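Local coordinates for membrane-anchored mycosin mycp1 (Mycobacterium thermoresistibile, PDB 4HVL), which is a subtilisin-like serine protease of the mycosin family and an essential component of the type VII (ESX-1) secretion system, at residues V12-T17 with L162-V167; F87-G92 with S130-S135. All blocks are in the same frame, centred on the assembly; numbering follows the deposited sequence.

Interaction 1. Residues V12-T17 with L162-V167; sequences VPPDET and LARAIV. With ZN (zinc ion), chain C.
Arg164 reaches out from its helix to hold the carbonyl of Glu16, a directed bond at the polar end of a contact whose other end is apolar. Arg164 NH1 donates to Glu16 O at 2.8 Å with an N-H...O angle of 155°, the one hydrogen bond between the two segments. The oxygen lies almost in the guanidinium plane, at its edge, whereas the donor stands well above the plane of the Glu16 peptide carbonyl. A bend at chi3 (-81°) turns NE aside from the extended chain, and the aliphatic stem of Arg164 passes close to the loop backbone: CG of Arg164 is 3.3 Å from Pro14 O and also touches CB of Pro13. The same NH1 bonds to Gly18 O, so the arginine grips the loop at two carbonyls.

Toward the start of the loop the contact becomes apolar. Pro13 lays its ring on the helix, CG 3.7 Å from Ala163 CB and CD 3.8 Å from Val167 CG2. Val167 CG2 also meets Val12 CG1 at 3.6 Å, and Val167 CG1, anti to the backbone N (chi1 171°), lies 3.9 Å from Asp15 CB. Val167 is thus straddled by the loop, one methyl serving each half.

Asp15 sits at the centre of an inverse gamma turn. Asp15 OD1 binds a zinc ion at 2.0 Å, with OD2 a longer second contact to the metal, and His168, the next residue after Val167, supplies ND1 to the same ion. Asn171, three residues later, donates from ND2 to Asp15 OD2, a second-shell bond that would limit the carboxylate's rotation.

The loop precedes strand 23-25 and drapes over helix 154-171. Helix 194-206 flanks the valine side, meeting Val12, Ala163 and Val167, whereas Leu162 and Ile166 pack on Ile69 of strand 65-70 in the parallel sheet.

Interaction 2. Residues F87-G92 with S130-S135; sequences FVDAAG and SLRHTS. With ZN (zinc ion), chain B.
Phe87 donates its backbone N-H to Arg132 O across 2.6 Å, in a bond that runs nearly along the C=O axis (171° at the oxygen). The same oxygen lies at the edge of the phenyl ring, in its plane, and CE1 touches Leu131 CD2 where the two side chains lie side by side.

Val88 follows, and its CG2 comes to 3.3 Å from His133 O. Its CG1 lies over one face of the Arg132 guanidinium, giving that flat cation an apolar cover. In the plane of the group, Arg132 NH2 is met by a water at 3.0 Å, which in turn donates to Asp89 OD2; Asp89 and Arg132 are therefore joined through water, their charged atoms being too far apart for a salt bridge. The direct ionic partner of NH2 is Asp86, whose other oxygen accepts the backbone N-H groups of Val88 and Asp89. Asp89 OD1 is used locally, taking the N-H of Ala91 at 3.0 Å in an Asx turn, while a type I turn closes from Asp89 to Gly92.

Beyond the strand, His133 ND1 binds the zinc ion at 2.1 Å, and NE2 donates to Ser158 O; Thr134 OG1 and Glu181 also bind the metal. Ser135 OG is hydrogen-bonded to Asp99 and Ala137.

With one carboxylate salt-bridged to NH2 and a second linked through water, Arg132 is probably charged. The histidine, with one nitrogen on the metal and the other donating to a carbonyl, is consistent with a neutral ring protonated at NE2.

Overall arrangement
Interactions 1 and 2 lie on the same side of the chain's centre, their own centres about 13 Å apart. Along the chain interaction 2 is nested within the loop closed by interaction 1. Helix 154-171 joins them: Phe87 packs against Arg164 and Ala165, with its CZ 3.4 Å from Ala165 CA, and its ring also neighbours Glu16 O. Strand 127-132 of the parallel sheet, next to 82-86, one of the two outermost strands, packs against that helix. The N-terminal loop is thereby joined to helix 154-171 and to the loop that follows edge strand 82-86, and each contact carries its own zinc site, both distinct from the one on His101 and Ser312 of the predicted charge relay.

Interaction 1. Residues V12-T17 with L162-V167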
ATOM      1  N   VAL A  12       9.389  -2.904  19.882  1.00 26.16           N
ATOM      2  CA  VAL A  12       9.944  -2.623  18.547  1.00 25.30           C
ATOM      3  C   VAL A  12      10.935  -3.722  18.187  1.00 24.50           C
ATOM      4  O   VAL A  12      11.846  -3.979  18.941  1.00 24.71           O
ATOM      5  CB  VAL A  12      10.633  -1.236  18.480  1.00 26.47           C
ATOM      6  CG1 VAL A  12      11.248  -0.978  17.108  1.00 26.30           C
ATOM      7  CG2 VAL A  12       9.637  -0.133  18.791  1.00 27.15           C
ATOM      8  N   PRO A  13      10.769  -4.351  17.014  1.00 23.37           N
ATOM      9  CA  PRO A  13      11.673  -5.411  16.596  1.00 23.06           C
ATOM     10  C   PRO A  13      13.059  -4.911  16.212  1.00 24.02           C
ATOM     11  O   PRO A  13      13.237  -3.719  15.993  1.00 24.18           O
ATOM     12  CB  PRO A  13      10.985  -6.009  15.375  1.00 22.11           C
ATOM     13  CG  PRO A  13      10.072  -4.955  14.872  1.00 21.82           C
ATOM     14  CD  PRO A  13       9.760  -4.027  15.987  1.00 22.45           C
ATOM     15  N   PRO A  14      14.040  -5.830  16.138  1.00 24.97           N
ATOM     16  CA  PRO A  14      15.362  -5.432  15.698  1.00 25.89           C
ATOM     17  C   PRO A  14      15.335  -4.898  14.255  1.00 25.21           C
ATOM     18  O   PRO A  14      14.523  -5.325  13.443  1.00 24.52           O
ATOM     19  CB  PRO A  14      16.199  -6.729  15.815  1.00 26.08           C
ATOM     20  CG  PRO A  14      15.213  -7.845  15.843  1.00 25.71           C
ATOM     21  CD  PRO A  14      13.950  -7.282  16.420  1.00 25.31           C
ATOM     22  N   ASP A  15      16.196  -3.931  13.980  1.00 26.08           N
ATOM     23  CA  ASP A  15      16.403  -3.425  12.643  1.00 25.99           C
ATOM     24  C   ASP A  15      17.291  -4.424  11.912  1.00 25.67           C
ATOM     25  O   ASP A  15      18.495  -4.312  11.937  1.00 25.75           O
ATOM     26  CB  ASP A  15      17.042  -2.041  12.715  1.00 27.68           C
ATOM     27  CG  ASP A  15      17.421  -1.490  11.355  1.00 28.79           C
ATOM     28  OD1 ASP A  15      16.795  -1.836  10.341  1.00 29.06           O
ATOM     29  OD2 ASP A  15      18.399  -0.715  11.330  1.00 31.59           O
ATOM     30  N   GLU A  16      16.684  -5.430  11.300  1.00 24.58           N
ATOM     31  CA  GLU A  16      17.442  -6.414  10.539  1.00 25.53           C
ATOM     32  C   GLU A  16      16.665  -6.797   9.310  1.00 23.50           C
ATOM     33  O   GLU A  16      15.444  -6.923   9.369  1.00 21.69           O
ATOM     34  CB  GLU A  16      17.702  -7.653  11.408  1.00 27.55           C
ATOM     35  CG  GLU A  16      18.650  -8.677  10.825  1.00 29.71           C
ATOM     36  CD  GLU A  16      20.031  -8.116  10.463  1.00 32.35           C
ATOM     37  OE1 GLU A  16      20.986  -8.315  11.257  1.00 35.86           O
ATOM     38  OE2 GLU A  16      20.181  -7.509   9.361  1.00 33.09           O
ATOM     39  N   THR A  17      17.372  -7.005   8.201  1.00 22.77           N
ATOM     40  CA  THR A  17      16.715  -7.382   6.947  1.00 21.74           C
ATOM     41  C   THR A  17      16.570  -8.906   6.827  1.00 20.85           C
ATOM     42  O   THR A  17      17.046  -9.641   7.689  1.00 20.59           O
ATOM     43  CB  THR A  17      17.477  -6.837   5.724  1.00 22.34           C
ATOM     44  OG1 THR A  17      18.760  -7.451   5.627  1.00 22.82           O
ATOM     45  CG2 THR A  17      17.648  -5.348   5.822  1.00 23.21           C
ATOM     46  N   LEU A 162       7.516  -8.092   8.182  1.00 15.33           N
ATOM     47  CA  LEU A 162       6.945  -6.791   7.946  1.00 15.24           C
ATOM     48  C   LEU A 162       7.283  -5.797   9.058  1.00 15.18           C
ATOM     49  O   LEU A 162       7.601  -4.642   8.786  1.00 14.41           O
ATOM     50  CB  LEU A 162       5.421  -6.893   7.835  1.00 15.44           C
ATOM     51  CG  LEU A 162       4.783  -5.541   7.560  1.00 15.59           C
ATOM     52  CD1 LEU A 162       5.203  -5.031   6.185  1.00 15.70           C
ATOM     53  CD2 LEU A 162       3.273  -5.631   7.689  1.00 15.93           C
ATOM     54  N   ALA A 163       7.186  -6.238  10.312  1.00 15.58           N
ATOM     55  CA  ALA A 163       7.473  -5.355  11.419  1.00 15.70           C
ATOM     56  C   ALA A 163       8.901  -4.841  11.299  1.00 15.73           C
ATOM     57  O   ALA A 163       9.139  -3.656  11.445  1.00 16.23           O
ATOM     58  CB  ALA A 163       7.263  -6.057  12.746  1.00 16.26           C
ATOM     59  N   ARG A 164       9.846  -5.723  10.994  1.00 15.79           N
ATOM     60  CA  ARG A 164      11.234  -5.290  10.800  1.00 15.71           C
ATOM     61  C   ARG A 164      11.387  -4.356   9.584  1.00 15.63           C
ATOM     62  O   ARG A 164      12.188  -3.405   9.599  1.00 15.57           O
ATOM     63  CB  ARG A 164      12.172  -6.495  10.655  1.00 15.69           C
ATOM     64  CG  ARG A 164      12.323  -7.317  11.926  1.00 16.20           C
ATOM     65  CD  ARG A 164      13.387  -8.410  11.813  1.00 16.42           C
ATOM     66  NE  ARG A 164      12.886  -9.608  11.127  1.00 16.59           N
ATOM     67  CZ  ARG A 164      13.126  -9.951   9.857  1.00 16.32           C
ATOM     68  NH1 ARG A 164      13.861  -9.201   9.050  1.00 16.06           N
ATOM     69  NH2 ARG A 164      12.591 -11.070   9.376  1.00 16.71           N
ATOM     70  N   ALA A 165      10.647  -4.638   8.516  1.00 15.51           N
ATOM     71  CA  ALA A 165      10.724  -3.813   7.324  1.00 15.51           C
ATOM     72  C   ALA A 165      10.246  -2.383   7.592  1.00 15.15           C
ATOM     73  O   ALA A 165      10.770  -1.429   6.997  1.00 14.82           O
ATOM     74  CB  ALA A 165       9.921  -4.441   6.175  1.00 15.48           C
ATOM     75  N   ILE A 166       9.263  -2.229   8.471  1.00 14.96           N
ATOM     76  CA  ILE A 166       8.753  -0.901   8.812  1.00 15.54           C
ATOM     77  C   ILE A 166       9.820  -0.162   9.630  1.00 16.21           C
ATOM     78  O   ILE A 166      10.105   1.009   9.350  1.00 16.23           O
ATOM     79  CB  ILE A 166       7.394  -0.985   9.557  1.00 15.63           C
ATOM     80  CG1 ILE A 166       6.306  -1.518   8.621  1.00 15.60           C
ATOM     81  CG2 ILE A 166       6.960   0.374  10.057  1.00 16.01           C
ATOM     82  CD1 ILE A 166       5.084  -2.078   9.326  1.00 16.13           C
ATOM     83  N   VAL A 167      10.445  -0.857  10.598  1.00 16.35           N
ATOM     84  CA  VAL A 167      11.553  -0.268  11.370  1.00 16.92           C
ATOM     85  C   VAL A 167      12.662   0.188  10.413  1.00 17.00           C
ATOM     86  O   VAL A 167      13.118   1.357  10.447  1.00 16.93           O
ATOM     87  CB  VAL A 167      12.110  -1.241  12.453  1.00 17.16           C
ATOM     88  CG1 VAL A 167      13.381  -0.703  13.091  1.00 17.77           C
ATOM     89  CG2 VAL A 167      11.074  -1.455  13.551  1.00 17.60           C
TER
HETATM   90 ZN    ZN C 502      17.994  -1.226   8.810  1.00 21.21          ZN

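Interaction 2. Residues F87-G92 with S130-S135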
ATOM      1  N   PHE A  87      13.367  -8.582   2.217  1.00 16.83           N
ATOM      2  CA  PHE A  87      12.843  -9.411   3.297  1.00 17.14           C
ATOM      3  C   PHE A  87      12.285 -10.728   2.761  1.00 17.36           C
ATOM      4  O   PHE A  87      11.622 -11.444   3.472  1.00 17.07           O
ATOM      5  CB  PHE A  87      11.801  -8.605   4.069  1.00 17.04           C
ATOM      6  CG  PHE A  87      12.383  -7.375   4.727  1.00 16.93           C
ATOM      7  CD1 PHE A  87      12.759  -6.287   3.977  1.00 16.53           C
ATOM      8  CD2 PHE A  87      12.596  -7.341   6.083  1.00 17.24           C
ATOM      9  CE1 PHE A  87      13.340  -5.184   4.567  1.00 16.66           C
ATOM     10  CE2 PHE A  87      13.168  -6.226   6.689  1.00 17.33           C
ATOM     11  CZ  PHE A  87      13.527  -5.146   5.924  1.00 17.10           C
ATOM     12  N   VAL A  88      12.603 -11.042   1.505  1.00 18.10           N
ATOM     13  CA  VAL A  88      12.255 -12.321   0.849  1.00 18.34           C
ATOM     14  C   VAL A  88      13.518 -13.113   0.569  1.00 18.82           C
ATOM     15  O   VAL A  88      13.705 -14.247   1.064  1.00 18.94           O
ATOM     16  CB  VAL A  88      11.484 -12.035  -0.464  1.00 18.20           C
ATOM     17  CG1 VAL A  88      11.231 -13.308  -1.271  1.00 18.56           C
ATOM     18  CG2 VAL A  88      10.179 -11.338  -0.116  1.00 18.12           C
ATOM     19  N   ASP A  89      14.402 -12.511  -0.218  1.00 19.09           N
ATOM     20  CA  ASP A  89      15.705 -13.099  -0.477  1.00 19.35           C
ATOM     21  C   ASP A  89      16.724 -12.515   0.504  1.00 19.97           C
ATOM     22  O   ASP A  89      16.983 -11.307   0.544  1.00 19.62           O
ATOM     23  CB  ASP A  89      16.129 -12.870  -1.912  1.00 19.29           C
ATOM     24  CG  ASP A  89      17.273 -13.771  -2.334  1.00 20.15           C
ATOM     25  OD1 ASP A  89      18.245 -13.934  -1.559  1.00 20.69           O
ATOM     26  OD2 ASP A  89      17.209 -14.321  -3.461  1.00 20.66           O
ATOM     27  N   ALA A  90      17.323 -13.401   1.279  1.00 21.16           N
ATOM     28  CA  ALA A  90      18.236 -13.001   2.327  1.00 21.67           C
ATOM     29  C   ALA A  90      19.464 -12.260   1.795  1.00 22.07           C
ATOM     30  O   ALA A  90      20.064 -11.512   2.531  1.00 23.17           O
ATOM     31  CB  ALA A  90      18.648 -14.203   3.144  1.00 22.32           C
ATOM     32  N   ALA A  91      19.812 -12.459   0.525  1.00 22.32           N
ATOM     33  CA  ALA A  91      20.976 -11.793  -0.098  1.00 22.52           C
ATOM     34  C   ALA A  91      20.611 -10.576  -0.981  1.00 21.84           C
ATOM     35  O   ALA A  91      21.493  -9.936  -1.582  1.00 22.47           O
ATOM     36  CB  ALA A  91      21.763 -12.820  -0.913  1.00 22.94           C
ATOM     37  N   GLY A  92      19.333 -10.241  -1.054  1.00 20.91           N
ATOM     38  CA  GLY A  92      18.865  -9.204  -1.971  1.00 20.48           C
ATOM     39  C   GLY A  92      18.967  -7.801  -1.396  1.00 20.21           C
ATOM     40  O   GLY A  92      19.434  -7.617  -0.263  1.00 20.69           O
ATOM     41  N   SER A 130      13.027   1.132  -2.330  1.00 15.66           N
ATOM     42  CA  SER A 130      12.313  -0.141  -2.543  1.00 15.22           C
ATOM     43  C   SER A 130      12.692  -1.215  -1.515  1.00 15.06           C
ATOM     44  O   SER A 130      13.844  -1.635  -1.421  1.00 15.84           O
ATOM     45  CB  SER A 130      12.568  -0.681  -3.960  1.00 15.16           C
ATOM     46  OG  SER A 130      11.917  -1.942  -4.171  1.00 14.71           O
ATOM     47  N   LEU A 131      11.698  -1.662  -0.762  1.00 14.69           N
ATOM     48  CA  LEU A 131      11.857  -2.770   0.179  1.00 14.65           C
ATOM     49  C   LEU A 131      11.002  -3.910  -0.329  1.00 14.09           C
ATOM     50  O   LEU A 131       9.780  -3.744  -0.512  1.00 13.73           O
ATOM     51  CB  LEU A 131      11.369  -2.384   1.566  1.00 15.23           C
ATOM     52  CG  LEU A 131      12.115  -1.294   2.324  1.00 16.24           C
ATOM     53  CD1 LEU A 131      11.654   0.107   1.901  1.00 16.53           C
ATOM     54  CD2 LEU A 131      11.902  -1.479   3.823  1.00 16.82           C
ATOM     55  N   ARG A 132      11.624  -5.056  -0.600  1.00 13.62           N
ATOM     56  CA  ARG A 132      10.878  -6.221  -1.006  1.00 13.11           C
ATOM     57  C   ARG A 132      10.472  -7.005   0.251  1.00 13.90           C
ATOM     58  O   ARG A 132      11.322  -7.508   0.988  1.00 13.90           O
ATOM     59  CB  ARG A 132      11.631  -7.108  -2.001  1.00 12.72           C
ATOM     60  CG  ARG A 132      10.875  -8.406  -2.269  1.00 12.76           C
ATOM     61  CD  ARG A 132      11.263  -9.096  -3.547  1.00 12.97           C
ATOM     62  NE  ARG A 132      12.609  -9.667  -3.459  1.00 13.24           N
ATOM     63  CZ  ARG A 132      13.139 -10.470  -4.371  1.00 13.45           C
ATOM     64  NH1 ARG A 132      12.446 -10.813  -5.438  1.00 13.73           N
ATOM     65  NH2 ARG A 132      14.376 -10.912  -4.213  1.00 14.22           N
ATOM     66  N   HIS A 133       9.171  -7.104   0.465  1.00 14.35           N
ATOM     67  CA  HIS A 133       8.610  -7.885   1.554  1.00 16.05           C
ATOM     68  C   HIS A 133       7.845  -9.138   1.072  1.00 17.21           C
ATOM     69  O   HIS A 133       7.756 -10.108   1.831  1.00 18.25           O
ATOM     70  CB  HIS A 133       7.709  -7.019   2.435  1.00 16.35           C
ATOM     71  CG  HIS A 133       7.018  -7.797   3.505  1.00 17.82           C
ATOM     72  ND1 HIS A 133       5.734  -8.266   3.360  1.00 19.31           N
ATOM     73  CD2 HIS A 133       7.476  -8.307   4.672  1.00 18.56           C
ATOM     74  CE1 HIS A 133       5.407  -8.987   4.415  1.00 19.48           C
ATOM     75  NE2 HIS A 133       6.446  -9.021   5.229  1.00 19.58           N
ATOM     76  N   THR A 134       7.321  -9.133  -0.159  1.00 17.03           N
ATOM     77  CA  THR A 134       6.542 -10.257  -0.698  1.00 18.43           C
ATOM     78  C   THR A 134       6.994 -10.646  -2.084  1.00 18.31           C
ATOM     79  O   THR A 134       7.411  -9.783  -2.850  1.00 17.36           O
ATOM     80  CB  THR A 134       5.030  -9.901  -0.777  1.00 19.50           C
ATOM     81  OG1 THR A 134       4.486  -9.922   0.537  1.00 21.65           O
ATOM     82  CG2 THR A 134       4.226 -10.903  -1.589  1.00 20.62           C
ATOM     83  N   SER A 135       6.901 -11.948  -2.398  1.00 18.58           N
ATOM     84  CA  SER A 135       6.951 -12.443  -3.788  1.00 17.86           C
ATOM     85  C   SER A 135       6.261 -13.781  -3.947  1.00 18.49           C
ATOM     86  O   SER A 135       6.618 -14.752  -3.258  1.00 19.13           O
ATOM     87  CB  SER A 135       8.376 -12.596  -4.317  1.00 17.89           C
ATOM     88  OG  SER A 135       8.354 -13.228  -5.611  1.00 17.86           O
TER
HETATM   89 ZN    ZN B 501       4.289  -8.209   1.781  0.85 20.28          ZN
HETATM   90  O   HOH W   1      16.308 -12.646  -5.645  1.00 28.59           O